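AT27789p (Drosophila melanogaster, PDB 5UZM) probably binds RNA, including mRNA, as an hnRNP F/H homologue, this chain being its second quasi-RNA recognition motif (qRRM2). Local coordinates at residues Val20-Ile25 with Ile41-Asp46. Residues are numbered along the deposited sequence; the frame is centred on the assembly and turned at random.
Sequences VTEQQI and ILFVMD
The F43 ring reaches from strand 41-45 to the start of helix 22-28, where V20 and T21 of the preceding loop meet it along with E22 and I25 of the first turn. The F43 CB points toward the helix, and CG lies anti to the carbonyl carbon (chi1 -62°). E22 comes to the edge near the ring plane, its CG 3.8 Å from F43 CE2. V20 CG1 lies obliquely to the ring, 3.7 Å from F43 CE1. The I25 and F43 side chains run past each other in opposite directions, I25 CG1, also oblique to the ring, 3.9 Å from F43 CZ. The T21 backbone also meets this tip, with T21 C 3.8 Å from F43 CZ. An alanine in place of F43 would probably open a gap between strand and helix start, leaving V20 CG1 and I25 CG1 without their aromatic partner.

Two residues earlier on the same side of the strand, I41 extends its CD1 to I25 CG2, at 3.9 Å, and close to the E22 carbonyl oxygen. The E22 chain is extended beyond CG, and a water joins its OE1 to I41 O. T21, the N-cap residue, and Q24 form a capping box, Q24 N donating to T21 OG1 and T21 N to Q24 OE1, which closes the N-terminal end of the helix beside the ring.

Helix 22-28, the first of the RRM's beta-alpha-beta-beta-alpha-beta fold, links strand 10-14 to edge strand 41-45 and here packs its N-terminal end on the latter. L16 touches both I25 and F43, A55 and V57 of the adjacent strand 54-58 meet F43 and I25 respectively, and I76 of strand 75-76 also reaches I25.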
loop_
_atom_site.group_PDB
_atom_site.type_symbol
_atom_site.label_atom_id
_atom_site.label_comp_id
_atom_site.label_asym_id
_atom_site.label_seq_id
_atom_site.Cartn_x
_atom_site.Cartn_y
_atom_site.Cartn_z
ATOM N N VAL A 20 3.302 4.857 -11.000
ATOM C CA VAL A 20 2.133 4.575 -10.181
ATOM C C VAL A 20 1.661 5.829 -9.454
ATOM O O VAL A 20 2.460 6.673 -9.012
ATOM C CB VAL A 20 2.415 3.426 -9.187
ATOM C CG1 VAL A 20 3.424 3.834 -8.141
ATOM C CG2 VAL A 20 1.113 3.003 -8.519
ATOM N N THR A 21 0.351 5.939 -9.292
ATOM C CA THR A 21 -0.240 7.069 -8.604
ATOM C C THR A 21 -1.134 6.607 -7.459
ATOM O O THR A 21 -1.589 5.457 -7.416
ATOM C CB THR A 21 -1.100 7.945 -9.538
ATOM O OG1 THR A 21 -2.289 7.238 -9.912
ATOM C CG2 THR A 21 -0.323 8.395 -10.811
ATOM N N GLU A 22 -1.421 7.534 -6.538
ATOM C CA GLU A 22 -2.392 7.262 -5.486
ATOM C C GLU A 22 -3.734 6.855 -6.072
ATOM O O GLU A 22 -4.394 5.984 -5.521
ATOM C CB GLU A 22 -2.604 8.485 -4.581
ATOM C CG GLU A 22 -1.435 8.790 -3.634
ATOM C CD GLU A 22 -1.686 10.048 -2.842
ATOM O OE1 GLU A 22 -0.713 10.579 -2.245
ATOM O OE2 GLU A 22 -2.852 10.494 -2.837
ATOM N N GLN A 23 -4.118 7.413 -7.223
ATOM C CA GLN A 23 -5.402 7.031 -7.809
ATOM C C GLN A 23 -5.421 5.549 -8.173
ATOM O O GLN A 23 -6.446 4.865 -7.991
ATOM C CB GLN A 23 -5.686 7.885 -9.053
ATOM C CG GLN A 23 -7.008 7.534 -9.711
ATOM C CD GLN A 23 -7.283 8.352 -10.974
ATOM O OE1 GLN A 23 -6.407 9.050 -11.481
ATOM N NE2 GLN A 23 -8.509 8.278 -11.470
ATOM N N GLN A 24 -4.296 5.025 -8.676
ATOM C CA GLN A 24 -4.229 3.616 -9.043
ATOM C C GLN A 24 -4.280 2.717 -7.812
ATOM O O GLN A 24 -4.855 1.614 -7.870
ATOM C CB GLN A 24 -2.954 3.368 -9.827
ATOM C CG GLN A 24 -3.039 3.931 -11.250
ATOM C CD GLN A 24 -1.750 3.698 -11.982
ATOM O OE1 GLN A 24 -0.708 4.149 -11.546
ATOM N NE2 GLN A 24 -1.798 2.916 -13.045
ATOM N N ILE A 25 -3.657 3.145 -6.721
ATOM C CA ILE A 25 -3.739 2.378 -5.467
ATOM C C ILE A 25 -5.179 2.371 -4.963
ATOM O O ILE A 25 -5.692 1.343 -4.519
ATOM C CB ILE A 25 -2.793 2.948 -4.392
ATOM C CG1 ILE A 25 -1.354 2.960 -4.909
ATOM C CG2 ILE A 25 -2.947 2.175 -3.060
ATOM C CD1 ILE A 25 -0.919 1.662 -5.315
ATOM N N ILE A 41 -1.601 6.521 2.215
ATOM C CA ILE A 41 -0.849 5.833 1.161
ATOM C C ILE A 41 0.519 6.489 1.143
ATOM O O ILE A 41 0.614 7.709 0.932
ATOM C CB ILE A 41 -1.500 5.971 -0.231
ATOM C CG1 ILE A 41 -2.922 5.368 -0.283
ATOM C CG2 ILE A 41 -0.554 5.415 -1.333
ATOM C CD1 ILE A 41 -3.718 5.725 -1.574
ATOM N N LEU A 42 1.574 5.705 1.330
ATOM C CA LEU A 42 2.935 6.245 1.309
ATOM C C LEU A 42 3.796 5.406 0.378
ATOM O O LEU A 42 3.868 4.183 0.529
ATOM C CB LEU A 42 3.534 6.279 2.718
ATOM C CG LEU A 42 2.901 7.348 3.639
ATOM C CD1 LEU A 42 3.529 7.368 5.031
ATOM C CD2 LEU A 42 2.963 8.763 3.025
ATOM N N PHE A 43 4.401 6.053 -0.613
ATOM C CA PHE A 43 5.332 5.392 -1.506
ATOM C C PHE A 43 6.732 5.409 -0.910
ATOM O O PHE A 43 7.189 6.437 -0.390
ATOM C CB PHE A 43 5.297 6.047 -2.880
ATOM C CG PHE A 43 3.948 5.946 -3.547
ATOM C CD1 PHE A 43 3.546 4.756 -4.108
ATOM C CD2 PHE A 43 3.080 7.025 -3.600
ATOM C CE1 PHE A 43 2.294 4.599 -4.681
ATOM C CE2 PHE A 43 1.814 6.887 -4.198
ATOM C CZ PHE A 43 1.439 5.676 -4.761
ATOM N N VAL A 44 7.406 4.265 -0.963
ATOM C CA VAL A 44 8.756 4.160 -0.406
ATOM C C VAL A 44 9.774 4.701 -1.407
ATOM O O VAL A 44 9.732 4.390 -2.595
ATOM C CB VAL A 44 9.059 2.700 -0.021
ATOM C CG1 VAL A 44 10.450 2.578 0.604
ATOM C CG2 VAL A 44 8.032 2.184 0.956
ATOM N N MET A 45 10.750 5.482 -0.899
ATOM C CA MET A 45 11.790 6.100 -1.713
ATOM C C MET A 45 13.163 5.655 -1.208
ATOM O O MET A 45 13.304 5.351 -0.023
ATOM C CB MET A 45 11.694 7.631 -1.645
ATOM C CG MET A 45 10.342 8.185 -2.012
ATOM S SD MET A 45 10.056 8.120 -3.773
ATOM C CE MET A 45 8.301 7.697 -3.816
ATOM N N ASP A 46 14.152 5.642 -2.109
ATOM C CA ASP A 46 15.541 5.396 -1.708
ATOM C C ASP A 46 16.141 6.683 -1.138
ATOM O O ASP A 46 15.443 7.687 -0.960
ATOM C CB ASP A 46 16.372 4.813 -2.852
ATOM C CG ASP A 46 16.797 5.821 -3.915
ATOM O OD1 ASP A 46 16.558 7.051 -3.828
ATOM O OD2 ASP A 46 17.436 5.356 -4.882
HETATM O O HOH W 1 1.324 9.488 -1.210
#